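Local structure of RagB/SusD family nutrient uptake outer membrane protein (Bacteroides thetaiotaomicron, 7KV2) at residues Phe100-Thr105 and Tyr495-Gln500; Asn139-Glu144 and Ile198-Leu203; Gly267-Glu272 and Asn397-Ile402; Arg286-Pro291 and Lys389-Leu394. The protein probably binds beta-glucan at the outer membrane surface of a human gut bacterium, as a SusD-family surface glycan-binding protein. One frame throughout, in Å; residues are numbered along the deposited sequence.

Contact 1: Phe100-Thr105 and Tyr495-Gln500. With EDO (1,2-ethanediol), chain D.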
loop_
_atom_site.group_PDB
_atom_site.type_symbol
_atom_site.label_atom_id
_atom_site.label_comp_id
_atom_site.label_asym_id
_atom_site.label_seq_id
_atom_site.Cartn_x
_atom_site.Cartn_y
_atom_site.Cartn_z
ATOM N N PHE A 100 8.656 -16.872 5.726
ATOM C CA PHE A 100 8.297 -16.847 7.175
ATOM C C PHE A 100 9.518 -17.252 8.033
ATOM O O PHE A 100 9.304 -17.942 9.050
ATOM C CB PHE A 100 7.080 -17.748 7.435
ATOM C CG PHE A 100 5.961 -17.520 6.451
ATOM C CD1 PHE A 100 5.530 -16.225 6.179
ATOM C CD2 PHE A 100 5.379 -18.564 5.762
ATOM C CE1 PHE A 100 4.539 -15.992 5.236
ATOM C CE2 PHE A 100 4.386 -18.332 4.817
ATOM C CZ PHE A 100 3.974 -17.047 4.552
ATOM N N GLU A 101 10.715 -16.807 7.660
ATOM C CA GLU A 101 11.997 -17.100 8.372
ATOM C C GLU A 101 12.805 -15.799 8.558
ATOM O O GLU A 101 14.055 -15.831 8.540
ATOM C CB GLU A 101 12.720 -18.212 7.605
ATOM C CG GLU A 101 13.167 -17.862 6.202
ATOM C CD GLU A 101 14.053 -18.907 5.550
ATOM O OE1 GLU A 101 14.905 -19.464 6.275
ATOM O OE2 GLU A 101 13.940 -19.138 4.328
ATOM N N ALA A 102 12.130 -14.650 8.639
ATOM C CA ALA A 102 12.767 -13.362 8.974
ATOM C C ALA A 102 13.524 -13.545 10.298
ATOM O O ALA A 102 12.985 -14.241 11.160
ATOM C CB ALA A 102 11.717 -12.304 9.137
ATOM N N ILE A 103 14.707 -12.957 10.401
ATOM C CA ILE A 103 15.508 -12.880 11.655
ATOM C C ILE A 103 15.851 -11.425 11.937
ATOM O O ILE A 103 16.108 -10.627 11.011
ATOM C CB ILE A 103 16.754 -13.783 11.545
ATOM C CG1 ILE A 103 17.651 -13.366 10.372
ATOM C CG2 ILE A 103 16.277 -15.220 11.450
ATOM C CD1 ILE A 103 19.059 -13.946 10.351
ATOM N N PRO A 104 15.878 -11.079 13.246
ATOM C CA PRO A 104 16.104 -9.711 13.709
ATOM C C PRO A 104 17.340 -9.011 13.138
ATOM O O PRO A 104 17.302 -7.817 13.007
ATOM C CB PRO A 104 16.332 -9.877 15.235
ATOM C CG PRO A 104 15.636 -11.174 15.619
ATOM C CD PRO A 104 15.619 -12.013 14.356
ATOM N N THR A 105 18.413 -9.757 12.869
ATOM C CA THR A 105 19.680 -9.247 12.301
ATOM C C THR A 105 19.681 -9.258 10.759
ATOM O O THR A 105 20.728 -8.947 10.201
ATOM C CB THR A 105 20.865 -10.056 12.862
ATOM O OG1 THR A 105 20.625 -11.420 12.539
ATOM C CG2 THR A 105 21.038 -9.866 14.363
ATOM N N TYR A 495 3.377 -11.148 13.431
ATOM C CA TYR A 495 4.216 -9.963 13.734
ATOM C C TYR A 495 5.672 -10.297 13.420
ATOM O O TYR A 495 6.191 -11.319 13.976
ATOM C CB TYR A 495 4.020 -9.523 15.196
ATOM C CG TYR A 495 2.588 -9.327 15.599
ATOM C CD1 TYR A 495 1.760 -8.488 14.866
ATOM C CD2 TYR A 495 2.053 -9.955 16.717
ATOM C CE1 TYR A 495 0.436 -8.302 15.200
ATOM C CE2 TYR A 495 0.726 -9.764 17.075
ATOM C CZ TYR A 495 -0.078 -8.916 16.333
ATOM O OH TYR A 495 -1.395 -8.727 16.636
ATOM N N LEU A 496 6.343 -9.506 12.568
ATOM C CA LEU A 496 7.752 -9.765 12.169
ATOM C C LEU A 496 8.664 -9.549 13.379
ATOM O O LEU A 496 8.307 -8.800 14.280
ATOM C CB LEU A 496 8.188 -8.807 11.062
ATOM C CG LEU A 496 7.569 -9.111 9.685
ATOM C CD1 LEU A 496 7.717 -7.893 8.784
ATOM C CD2 LEU A 496 8.252 -10.322 9.070
ATOM N N PRO A 497 9.875 -10.128 13.374
ATOM C CA PRO A 497 10.892 -9.785 14.364
ATOM C C PRO A 497 11.185 -8.284 14.284
ATOM O O PRO A 497 11.432 -7.787 13.161
ATOM C CB PRO A 497 12.156 -10.536 13.937
ATOM C CG PRO A 497 11.644 -11.642 13.052
ATOM C CD PRO A 497 10.383 -11.093 12.399
ATOM N N ILE A 498 11.198 -7.612 15.450
ATOM C CA ILE A 498 11.719 -6.211 15.590
ATOM C C ILE A 498 13.197 -6.184 15.215
ATOM O O ILE A 498 13.939 -7.072 15.625
ATOM C CB ILE A 498 11.418 -5.691 17.004
ATOM C CG1 ILE A 498 9.910 -5.695 17.244
ATOM C CG2 ILE A 498 12.042 -4.317 17.227
ATOM C CD1 ILE A 498 9.489 -5.505 18.692
ATOM N N PRO A 499 13.696 -5.206 14.412
ATOM C CA PRO A 499 15.113 -5.133 14.078
ATOM C C PRO A 499 16.024 -5.214 15.329
ATOM O O PRO A 499 15.676 -4.603 16.351
ATOM C CB PRO A 499 15.250 -3.773 13.373
ATOM C CG PRO A 499 13.885 -3.582 12.713
ATOM C CD PRO A 499 12.915 -4.172 13.700
ATOM N N GLN A 500 17.137 -5.945 15.208
ATOM C CA GLN A 500 18.098 -6.181 16.334
ATOM C C GLN A 500 18.631 -4.831 16.825
ATOM O O GLN A 500 18.737 -4.657 18.070
ATOM C CB GLN A 500 19.253 -7.100 15.932
ATOM C CG GLN A 500 20.090 -7.608 17.132
ATOM C CD GLN A 500 19.252 -8.327 18.168
ATOM O OE1 GLN A 500 18.491 -9.256 17.873
ATOM N NE2 GLN A 500 19.349 -7.868 19.404
HETATM C C1 EDO D . 17.995 -5.002 10.817
HETATM O O1 EDO D . 18.273 -6.337 10.617
HETATM C C2 EDO D . 19.009 -4.378 11.697
HETATM O O2 EDO D . 18.818 -4.752 13.043
#
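P104 O takes a bond from the backbone and two from an ethanediol, one of them weak. The backbone N of Q500 donates to P104 O at 2.9 Å from above the carbonyl plane, and the ethanediol O1 gives P104 O a bond of 3.0 Å; the second glycol oxygen adds the weak one. Beside it the P104 and P497 side chains cross at about a right angle, with P104 CD 3.8 Å from P497 CB. A102 CB meets P497 CD at 3.7 Å and also touches L496 CD2. Q500 CG lies anti to its backbone N (chi1 -168°), which sets it 3.7 Å from T105 CG2, the two side chains side by side; its amide turns on to D504. An alanine here in place of P104 would probably leave a gap over P497 CB where CG and CD had lain, and let the backbone that presents the carbonyl turn more freely. The contact ties the loop after helix 92-98 to the loop before helix 500-505, where P497 O also takes a bond from W162. With P499 as N-cap, P104 O serves an amide at the start of helix 500-505, a need that helix's own carbonyls cannot meet.

Contact 2: Asn139-Glu144 and Ile198-Leu203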
loop_
_atom_site.group_PDB
_atom_site.type_symbol
_atom_site.label_atom_id
_atom_site.label_comp_id
_atom_site.label_asym_id
_atom_site.label_seq_id
_atom_site.Cartn_x
_atom_site.Cartn_y
_atom_site.Cartn_z
ATOM N N ASN A 139 -8.746 26.681 11.949
ATOM C CA ASN A 139 -7.468 26.223 11.340
ATOM C C ASN A 139 -6.796 25.224 12.293
ATOM O O ASN A 139 -6.308 24.168 11.821
ATOM C CB ASN A 139 -6.528 27.367 10.970
ATOM C CG ASN A 139 -6.908 28.048 9.677
ATOM O OD1 ASN A 139 -7.902 27.683 9.060
ATOM N ND2 ASN A 139 -6.123 29.032 9.261
ATOM N N ARG A 140 -6.775 25.526 13.588
ATOM C CA ARG A 140 -6.182 24.618 14.597
ATOM C C ARG A 140 -6.765 23.222 14.363
ATOM O O ARG A 140 -5.966 22.274 14.203
ATOM C CB ARG A 140 -6.449 25.124 16.021
ATOM C CG ARG A 140 -5.965 24.198 17.129
ATOM C CD ARG A 140 -6.450 24.709 18.478
ATOM N NE ARG A 140 -5.881 26.039 18.641
ATOM C CZ ARG A 140 -4.646 26.294 19.055
ATOM N NH1 ARG A 140 -3.844 25.309 19.439
ATOM N NH2 ARG A 140 -4.230 27.549 19.107
ATOM N N ALA A 141 -8.094 23.115 14.349
ATOM C CA ALA A 141 -8.848 21.838 14.264
ATOM C C ALA A 141 -8.484 21.112 12.948
ATOM O O ALA A 141 -8.314 19.883 12.984
ATOM C CB ALA A 141 -10.325 22.118 14.366
ATOM N N TYR A 142 -8.359 21.859 11.846
ATOM C CA TYR A 142 -8.006 21.312 10.513
ATOM C C TYR A 142 -6.567 20.783 10.545
ATOM O O TYR A 142 -6.353 19.686 10.020
ATOM C CB TYR A 142 -8.186 22.342 9.399
ATOM C CG TYR A 142 -7.864 21.839 8.009
ATOM C CD1 TYR A 142 -8.404 20.653 7.512
ATOM C CD2 TYR A 142 -7.019 22.556 7.177
ATOM C CE1 TYR A 142 -8.102 20.205 6.229
ATOM C CE2 TYR A 142 -6.721 22.130 5.889
ATOM C CZ TYR A 142 -7.266 20.948 5.411
ATOM O OH TYR A 142 -6.943 20.550 4.141
ATOM N N TYR A 143 -5.609 21.536 11.081
ATOM C CA TYR A 143 -4.192 21.100 11.193
ATOM C C TYR A 143 -4.127 19.829 12.037
ATOM O O TYR A 143 -3.371 18.895 11.708
ATOM C CB TYR A 143 -3.304 22.200 11.785
ATOM C CG TYR A 143 -3.305 23.503 11.024
ATOM C CD1 TYR A 143 -3.608 23.547 9.667
ATOM C CD2 TYR A 143 -2.997 24.706 11.647
ATOM C CE1 TYR A 143 -3.634 24.739 8.959
ATOM C CE2 TYR A 143 -2.993 25.903 10.945
ATOM C CZ TYR A 143 -3.343 25.927 9.608
ATOM O OH TYR A 143 -3.342 27.076 8.870
ATOM N N GLU A 144 -4.860 19.832 13.146
ATOM C CA GLU A 144 -4.969 18.706 14.093
ATOM C C GLU A 144 -5.570 17.496 13.373
ATOM O O GLU A 144 -5.064 16.381 13.559
ATOM C CB GLU A 144 -5.917 19.050 15.245
ATOM C CG GLU A 144 -5.292 19.940 16.317
ATOM C CD GLU A 144 -6.214 20.305 17.489
ATOM O OE1 GLU A 144 -7.456 20.097 17.381
ATOM O OE2 GLU A 144 -5.687 20.790 18.509
ATOM N N ILE A 198 -12.652 12.358 13.400
ATOM C CA ILE A 198 -13.991 12.340 12.752
ATOM C C ILE A 198 -14.858 13.381 13.473
ATOM O O ILE A 198 -15.584 14.143 12.807
ATOM C CB ILE A 198 -14.585 10.923 12.777
ATOM C CG1 ILE A 198 -13.812 10.009 11.801
ATOM C CG2 ILE A 198 -16.070 10.946 12.465
ATOM C CD1 ILE A 198 -14.023 8.510 11.986
ATOM N N GLN A 199 -14.772 13.406 14.799
ATOM C CA GLN A 199 -15.648 14.290 15.615
ATOM C C GLN A 199 -15.239 15.758 15.446
ATOM O O GLN A 199 -16.086 16.613 15.736
ATOM C CB GLN A 199 -15.603 13.845 17.072
ATOM C CG GLN A 199 -16.254 12.491 17.292
ATOM C CD GLN A 199 -15.968 11.962 18.680
ATOM O OE1 GLN A 199 -15.433 12.674 19.518
ATOM N NE2 GLN A 199 -16.288 10.706 18.928
ATOM N N LEU A 200 -14.008 16.084 15.025
ATOM C CA LEU A 200 -13.641 17.506 14.774
ATOM C C LEU A 200 -14.538 18.069 13.655
ATOM O O LEU A 200 -14.796 19.282 13.659
ATOM C CB LEU A 200 -12.154 17.641 14.426
ATOM C CG LEU A 200 -11.190 17.486 15.601
ATOM C CD1 LEU A 200 -9.764 17.351 15.098
ATOM C CD2 LEU A 200 -11.291 18.658 16.577
ATOM N N ASN A 201 -14.961 17.228 12.704
ATOM C CA ASN A 201 -15.929 17.596 11.638
ATOM C C ASN A 201 -15.391 18.757 10.785
ATOM O O ASN A 201 -16.160 19.720 10.492
ATOM C CB ASN A 201 -17.290 17.941 12.245
ATOM C CG ASN A 201 -18.362 18.011 11.192
ATOM O OD1 ASN A 201 -18.267 17.345 10.163
ATOM N ND2 ASN A 201 -19.375 18.819 11.437
ATOM N N VAL A 202 -14.131 18.685 10.365
ATOM C CA VAL A 202 -13.437 19.763 9.600
ATOM C C VAL A 202 -12.884 19.229 8.266
ATOM O O VAL A 202 -12.470 20.029 7.446
ATOM C CB VAL A 202 -12.323 20.378 10.464
ATOM C CG1 VAL A 202 -11.270 19.360 10.894
ATOM C CG2 VAL A 202 -11.693 21.576 9.783
ATOM N N LEU A 203 -12.819 17.917 8.060
ATOM C CA LEU A 203 -12.194 17.365 6.828
ATOM C C LEU A 203 -13.224 17.336 5.711
ATOM O O LEU A 203 -14.348 16.895 5.895
ATOM C CB LEU A 203 -11.701 15.954 7.128
ATOM C CG LEU A 203 -10.485 15.883 8.037
ATOM C CD1 LEU A 203 -10.112 14.451 8.373
ATOM C CD2 LEU A 203 -9.293 16.624 7.451
#
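The Y142 ring meets L203 CD2 at its edge, near the ring plane, with Y142 CE1 4.0 Å away, while V202 CG2 comes obliquely to the ring's base and packs 3.6 Å from Y142 CB. The neighbouring Y143 ring, on the far side of the helix, has N139 O of its own turn over one face, toward the rim, and sends its hydroxyl to D43 of helix 43-53. This is helix packing in the helical, tetratricopeptide-repeat-related fold of the SusD family: an early turn of helix 137-162 receives the C-terminal end of helix 183-200 and the chain that leaves it. N201, with its positive phi of 60°, breaks the helical path there, and L200 before it and V202 after it both point toward helix 137-162. Y142 CG stands anti to the backbone N (chi1 -179°), and the side chain crosses those of V202 and L203 at about a right angle. L200, V202 and L203 all touch A145, one turn on from A141, and L203 continues to V220 of helix 217-231. No hydrogen bond joins the two segments; the contact is mostly apolar and lies at the surface. V202 CG1 rests 3.7 Å from A141 O, and L200 CD1 approaches the same A141 O to 3.6 Å.

Contact 3: Gly267-Glu272 and Asn397-Ile402; sequences GEWSIE and NNNLRI. With EDO (1,2-ethanediol), chain F.
E268 and N399 cross at about a right angle, yet their flat ends are stacked: carboxylate and amide planes lie 15° apart, with E268 CD 3.4 Å from N399 CG. The extended E268 chain (chi2 -178°) carries CD out to that place. Its CG meanwhile sits over one face of the R401 guanidinium, 3.5 Å from R401 NH2, and the R401 side chain runs across it. The charges stay apart, E268 OE2 being 4.1 Å from R401 NH1 and well out of the guanidinium plane; one water bridges them, giving a proton to OE2 and accepting one from NH1. In its own plane R401 NH1 donates instead to N399 O at 2.8 Å. The E268 end is held by backbone as well: N399 N donates to E268 OE2 at 3.0 Å with an angle of 162°, on the anti side and tilted out of the carboxylate plane. G267-S270 forms a type II turn, which leads into strand 273-277; N399 leads into strand 400-404, and the two strands pair antiparallel. N399 OD1 and ND2 are fixed by Y279 N and E276, while W269 NE1, though 3.4 Å from N399 ND2, bonds to N278. E268 OE2 also lies 3.0 Å from N397 O, two acceptors without a bond. Its OE1 takes a bond from an ethanediol, probably from the crystallisation liquor.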
loop_
_atom_site.group_PDB
_atom_site.type_symbol
_atom_site.label_atom_id
_atom_site.label_comp_id
_atom_site.label_asym_id
_atom_site.label_seq_id
_atom_site.Cartn_x
_atom_site.Cartn_y
_atom_site.Cartn_z
ATOM N N GLY A 267 -5.247 8.121 -14.664
ATOM C CA GLY A 267 -6.145 7.554 -13.643
ATOM C C GLY A 267 -5.828 8.036 -12.243
ATOM O O GLY A 267 -6.622 7.714 -11.333
ATOM N N GLU A 268 -4.773 8.841 -12.068
ATOM C CA GLU A 268 -4.434 9.409 -10.743
ATOM C C GLU A 268 -5.578 10.317 -10.285
ATOM O O GLU A 268 -6.043 11.190 -11.065
ATOM C CB GLU A 268 -3.102 10.148 -10.750
ATOM C CG GLU A 268 -1.926 9.221 -11.039
ATOM C CD GLU A 268 -0.581 9.941 -10.998
ATOM O OE1 GLU A 268 -0.564 11.181 -11.114
ATOM O OE2 GLU A 268 0.474 9.263 -10.898
ATOM N N TRP A 269 -5.990 10.149 -9.033
ATOM C CA TRP A 269 -7.035 10.993 -8.388
ATOM C C TRP A 269 -8.301 11.008 -9.259
ATOM O O TRP A 269 -8.938 12.081 -9.377
ATOM C CB TRP A 269 -6.482 12.407 -8.070
ATOM C CG TRP A 269 -5.372 12.317 -7.042
ATOM C CD1 TRP A 269 -4.033 12.488 -7.243
ATOM C CD2 TRP A 269 -5.511 11.956 -5.658
ATOM N NE1 TRP A 269 -3.336 12.290 -6.064
ATOM C CE2 TRP A 269 -4.228 11.981 -5.078
ATOM C CE3 TRP A 269 -6.602 11.667 -4.838
ATOM C CZ2 TRP A 269 -4.027 11.708 -3.726
ATOM C CZ3 TRP A 269 -6.405 11.464 -3.485
ATOM C CH2 TRP A 269 -5.129 11.458 -2.952
ATOM N N SER A 270 -8.681 9.852 -9.780
ATOM C CA SER A 270 -9.909 9.678 -10.595
ATOM C C SER A 270 -11.125 9.645 -9.662
ATOM O O SER A 270 -10.995 9.723 -8.412
ATOM C CB SER A 270 -9.857 8.403 -11.353
ATOM O OG SER A 270 -10.026 7.321 -10.442
ATOM N N ILE A 271 -12.294 9.376 -10.231
ATOM C CA ILE A 271 -13.512 9.263 -9.387
ATOM C C ILE A 271 -13.393 8.056 -8.454
ATOM O O ILE A 271 -14.071 8.019 -7.417
ATOM C CB ILE A 271 -14.763 9.207 -10.257
ATOM C CG1 ILE A 271 -15.983 9.517 -9.380
ATOM C CG2 ILE A 271 -14.854 7.899 -11.020
ATOM C CD1 ILE A 271 -17.048 10.242 -10.106
ATOM N N GLU A 272 -12.515 7.106 -8.777
ATOM C CA GLU A 272 -12.324 5.896 -7.945
ATOM C C GLU A 272 -11.367 6.145 -6.777
ATOM O O GLU A 272 -11.364 5.331 -5.843
ATOM C CB GLU A 272 -11.748 4.785 -8.805
ATOM C CG GLU A 272 -11.863 3.454 -8.124
ATOM C CD GLU A 272 -11.905 2.252 -8.995
ATOM O OE1 GLU A 272 -12.296 2.382 -10.174
ATOM O OE2 GLU A 272 -11.542 1.189 -8.471
ATOM N N ASN A 397 6.774 8.627 -12.113
ATOM C CA ASN A 397 5.638 9.496 -11.743
ATOM C C ASN A 397 4.472 8.651 -11.171
ATOM O O ASN A 397 3.497 9.267 -10.710
ATOM C CB ASN A 397 5.183 10.333 -12.954
ATOM C CG ASN A 397 4.556 9.536 -14.078
ATOM O OD1 ASN A 397 4.128 8.391 -13.899
ATOM N ND2 ASN A 397 4.497 10.121 -15.280
ATOM N N ASN A 398 4.565 7.323 -11.091
ATOM C CA ASN A 398 3.399 6.494 -10.657
ATOM C C ASN A 398 3.002 6.782 -9.210
ATOM O O ASN A 398 3.708 6.334 -8.250
ATOM C CB ASN A 398 3.671 4.993 -10.782
ATOM C CG ASN A 398 4.134 4.580 -12.152
ATOM O OD1 ASN A 398 5.215 5.004 -12.595
ATOM N ND2 ASN A 398 3.307 3.776 -12.814
ATOM N N ASN A 399 1.869 7.426 -8.971
ATOM C CA ASN A 399 1.359 7.494 -7.586
ATOM C C ASN A 399 1.087 6.086 -7.019
ATOM O O ASN A 399 0.721 5.156 -7.756
ATOM C CB ASN A 399 0.052 8.289 -7.518
ATOM C CG ASN A 399 0.203 9.775 -7.738
ATOM O OD1 ASN A 399 1.302 10.284 -8.023
ATOM N ND2 ASN A 399 -0.927 10.465 -7.612
ATOM N N LEU A 400 1.242 5.905 -5.710
ATOM C CA LEU A 400 0.892 4.624 -5.037
ATOM C C LEU A 400 -0.570 4.722 -4.627
ATOM O O LEU A 400 -0.901 5.570 -3.776
ATOM C CB LEU A 400 1.843 4.338 -3.862
ATOM C CG LEU A 400 1.551 3.004 -3.202
ATOM C CD1 LEU A 400 1.834 1.843 -4.150
ATOM C CD2 LEU A 400 2.350 2.871 -1.903
ATOM N N ARG A 401 -1.441 3.917 -5.258
ATOM C CA ARG A 401 -2.879 3.931 -4.886
ATOM C C ARG A 401 -3.042 3.254 -3.513
ATOM O O ARG A 401 -2.663 2.107 -3.357
ATOM C CB ARG A 401 -3.704 3.249 -5.967
ATOM C CG ARG A 401 -3.977 4.133 -7.183
ATOM C CD ARG A 401 -2.724 4.453 -7.998
ATOM N NE ARG A 401 -3.121 4.962 -9.322
ATOM C CZ ARG A 401 -2.274 5.419 -10.241
ATOM N NH1 ARG A 401 -0.975 5.481 -9.998
ATOM N NH2 ARG A 401 -2.748 5.847 -11.393
ATOM N N ILE A 402 -3.625 3.918 -2.537
ATOM C CA ILE A 402 -3.818 3.362 -1.171
ATOM C C ILE A 402 -5.259 2.853 -1.016
ATOM O O ILE A 402 -5.425 1.647 -0.770
ATOM C CB ILE A 402 -3.443 4.426 -0.107
ATOM C CG1 ILE A 402 -2.013 4.947 -0.286
ATOM C CG2 ILE A 402 -3.676 3.871 1.283
ATOM C CD1 ILE A 402 -0.950 3.846 -0.253
HETATM C C1 EDO F . -4.332 12.455 -13.381
HETATM O O1 EDO F . -4.952 13.355 -12.438
HETATM C C2 EDO F . -2.932 12.832 -13.856
HETATM O O2 EDO F . -1.951 13.101 -12.852
HETATM O O HOH W 1 -5.847 6.008 -9.397
HETATM O O HOH W 2 0.114 6.714 -12.263
HETATM O O HOH W 3 -0.873 13.348 -8.483
#

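Contact 4: Arg286-Pro291 and Lys389-Leu394; sequences RDWGSP and KSSSEL
L394 CD1 lies over one face of the W288 indole, 3.8 Å from the centroid of the six-membered ring and 19° off its normal, a CH-pi contact. The same methyl is wedged against the backbone, 3.3 Å from D287 C. At the ring edge, near its plane, E393 OE1 approaches W288 CH2, unusually tightly and in doubtful detail, the carboxylate turned 75° from the indole, and S391 OG comes obliquely to W288 CZ2 at 3.5 Å. An alanine in place of L394 would probably leave this face of W288 without its methyl cover, open a gap beside D287, and let the indole swing. Both segments are irregular loops of the SusD family region: R286-P291 makes a tight turn in which D287 and S290 exchange backbone bonds, one of them weak, and K389-L394 lies in the loop leading to strand 400-404. S391 OG helps shape that second loop by accepting weak bonds from E393 N and L394 N. Farther out, the extended R286 chain passes L394 O, with R286 CD 3.5 Å from it. Its guanidinium is fixed by D61, G296 O and W62 O, and W62 also packs on L394 and P291.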
loop_
_atom_site.group_PDB
_atom_site.type_symbol
_atom_site.label_atom_id
_atom_site.label_comp_id
_atom_site.label_asym_id
_atom_site.label_seq_id
_atom_site.Cartn_x
_atom_site.Cartn_y
_atom_site.Cartn_z
ATOM N N ARG A 286 14.851 13.224 -7.046
ATOM C CA ARG A 286 15.154 12.135 -6.080
ATOM C C ARG A 286 16.398 11.408 -6.626
ATOM O O ARG A 286 16.522 11.260 -7.875
ATOM C CB ARG A 286 13.955 11.211 -5.856
ATOM C CG ARG A 286 14.148 10.236 -4.706
ATOM C CD ARG A 286 13.035 9.215 -4.602
ATOM N NE ARG A 286 12.913 8.604 -3.268
ATOM C CZ ARG A 286 11.861 7.891 -2.853
ATOM N NH1 ARG A 286 10.843 7.684 -3.683
ATOM N NH2 ARG A 286 11.813 7.419 -1.616
ATOM N N ASP A 287 17.301 11.002 -5.730
ATOM C CA ASP A 287 18.650 10.497 -6.104
ATOM C C ASP A 287 19.129 9.499 -5.050
ATOM O O ASP A 287 18.550 9.467 -3.933
ATOM C CB ASP A 287 19.681 11.633 -6.227
ATOM C CG ASP A 287 20.708 11.424 -7.330
ATOM O OD1 ASP A 287 20.706 10.345 -7.971
ATOM O OD2 ASP A 287 21.494 12.364 -7.561
ATOM N N TRP A 288 20.197 8.766 -5.385
ATOM C CA TRP A 288 20.848 7.790 -4.466
ATOM C C TRP A 288 21.140 8.489 -3.141
ATOM O O TRP A 288 20.791 7.924 -2.075
ATOM C CB TRP A 288 22.115 7.237 -5.128
ATOM C CG TRP A 288 21.832 6.831 -6.539
ATOM C CD1 TRP A 288 22.238 7.463 -7.682
ATOM C CD2 TRP A 288 20.959 5.757 -6.946
ATOM N NE1 TRP A 288 21.726 6.818 -8.778
ATOM C CE2 TRP A 288 20.950 5.759 -8.360
ATOM C CE3 TRP A 288 20.243 4.762 -6.259
ATOM C CZ2 TRP A 288 20.228 4.813 -9.095
ATOM C CZ3 TRP A 288 19.519 3.838 -6.986
ATOM C CH2 TRP A 288 19.525 3.860 -8.383
ATOM N N GLY A 289 21.720 9.694 -3.245
ATOM C CA GLY A 289 22.136 10.551 -2.124
ATOM C C GLY A 289 21.021 11.449 -1.599
ATOM O O GLY A 289 21.220 11.958 -0.492
ATOM N N SER A 290 19.896 11.613 -2.325
ATOM C CA SER A 290 18.725 12.451 -1.929
ATOM C C SER A 290 17.420 11.645 -1.940
ATOM O O SER A 290 16.492 11.969 -2.684
ATOM C CB SER A 290 18.615 13.662 -2.832
ATOM O OG SER A 290 19.867 14.319 -2.948
ATOM N N PRO A 291 17.285 10.582 -1.111
ATOM C CA PRO A 291 16.080 9.744 -1.143
ATOM C C PRO A 291 14.790 10.415 -0.628
ATOM O O PRO A 291 13.713 9.902 -0.878
ATOM C CB PRO A 291 16.440 8.555 -0.223
ATOM C CG PRO A 291 17.501 9.122 0.722
ATOM C CD PRO A 291 18.279 10.118 -0.123
ATOM N N LYS A 389 15.154 15.132 -13.618
ATOM C CA LYS A 389 16.384 15.969 -13.771
ATOM C C LYS A 389 17.549 15.358 -12.970
ATOM O O LYS A 389 18.559 16.089 -12.766
ATOM C CB LYS A 389 16.093 17.403 -13.310
ATOM N N SER A 390 17.428 14.080 -12.550
ATOM C CA SER A 390 18.406 13.360 -11.681
ATOM C C SER A 390 18.550 11.872 -12.098
ATOM O O SER A 390 18.862 11.595 -13.279
ATOM C CB SER A 390 18.012 13.563 -10.226
ATOM O OG SER A 390 19.059 13.175 -9.350
ATOM N N SER A 391 18.377 10.926 -11.176
ATOM C CA SER A 391 18.440 9.463 -11.443
ATOM C C SER A 391 17.092 8.999 -11.998
ATOM O O SER A 391 16.111 9.016 -11.208
ATOM C CB SER A 391 18.778 8.689 -10.201
ATOM O OG SER A 391 18.155 7.405 -10.232
ATOM N N SER A 392 17.066 8.569 -13.265
ATOM C CA SER A 392 15.874 8.050 -13.988
ATOM C C SER A 392 15.251 6.900 -13.181
ATOM O O SER A 392 13.981 6.791 -13.172
ATOM C CB SER A 392 16.212 7.632 -15.409
ATOM O OG SER A 392 16.947 6.412 -15.435
ATOM N N GLU A 393 16.085 6.148 -12.451
ATOM C CA GLU A 393 15.676 4.909 -11.749
ATOM C C GLU A 393 14.786 5.246 -10.551
ATOM O O GLU A 393 13.995 4.385 -10.142
ATOM C CB GLU A 393 16.914 4.119 -11.295
ATOM C CG GLU A 393 17.844 3.735 -12.440
ATOM C CD GLU A 393 18.827 2.617 -12.129
ATOM O OE1 GLU A 393 19.276 2.522 -10.944
ATOM O OE2 GLU A 393 19.144 1.828 -13.062
ATOM N N LEU A 394 14.939 6.424 -9.948
ATOM C CA LEU A 394 14.229 6.764 -8.696
ATOM C C LEU A 394 13.112 7.773 -8.959
ATOM O O LEU A 394 12.480 8.220 -7.956
ATOM C CB LEU A 394 15.251 7.339 -7.699
ATOM C CG LEU A 394 16.395 6.388 -7.317
ATOM C CD1 LEU A 394 17.420 7.070 -6.409
ATOM C CD2 LEU A 394 15.893 5.119 -6.645
#

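From the N terminus, contact 1 opens first, in the loop after helix 92-98, and closes last, at the start of helix 500-505, so the other three all fall within its span. Contact 2 closes a span of some fifty residues, the shortest of the four, between helices 137-162 and 183-200 before contact 3 opens. Contact 3 then joins the approach to strand 273-277 with that to strand 400-404, and contact 4, between loops 286-291 and 389-394, closes inside it; none of the four cross. Contacts 1 and 3 lie on opposite sides of the chain's centre, their centres 32 Å apart. Contact 2 holds helices within the N-terminal part of the chain, whereas contact 1 links that part to the C-terminal one.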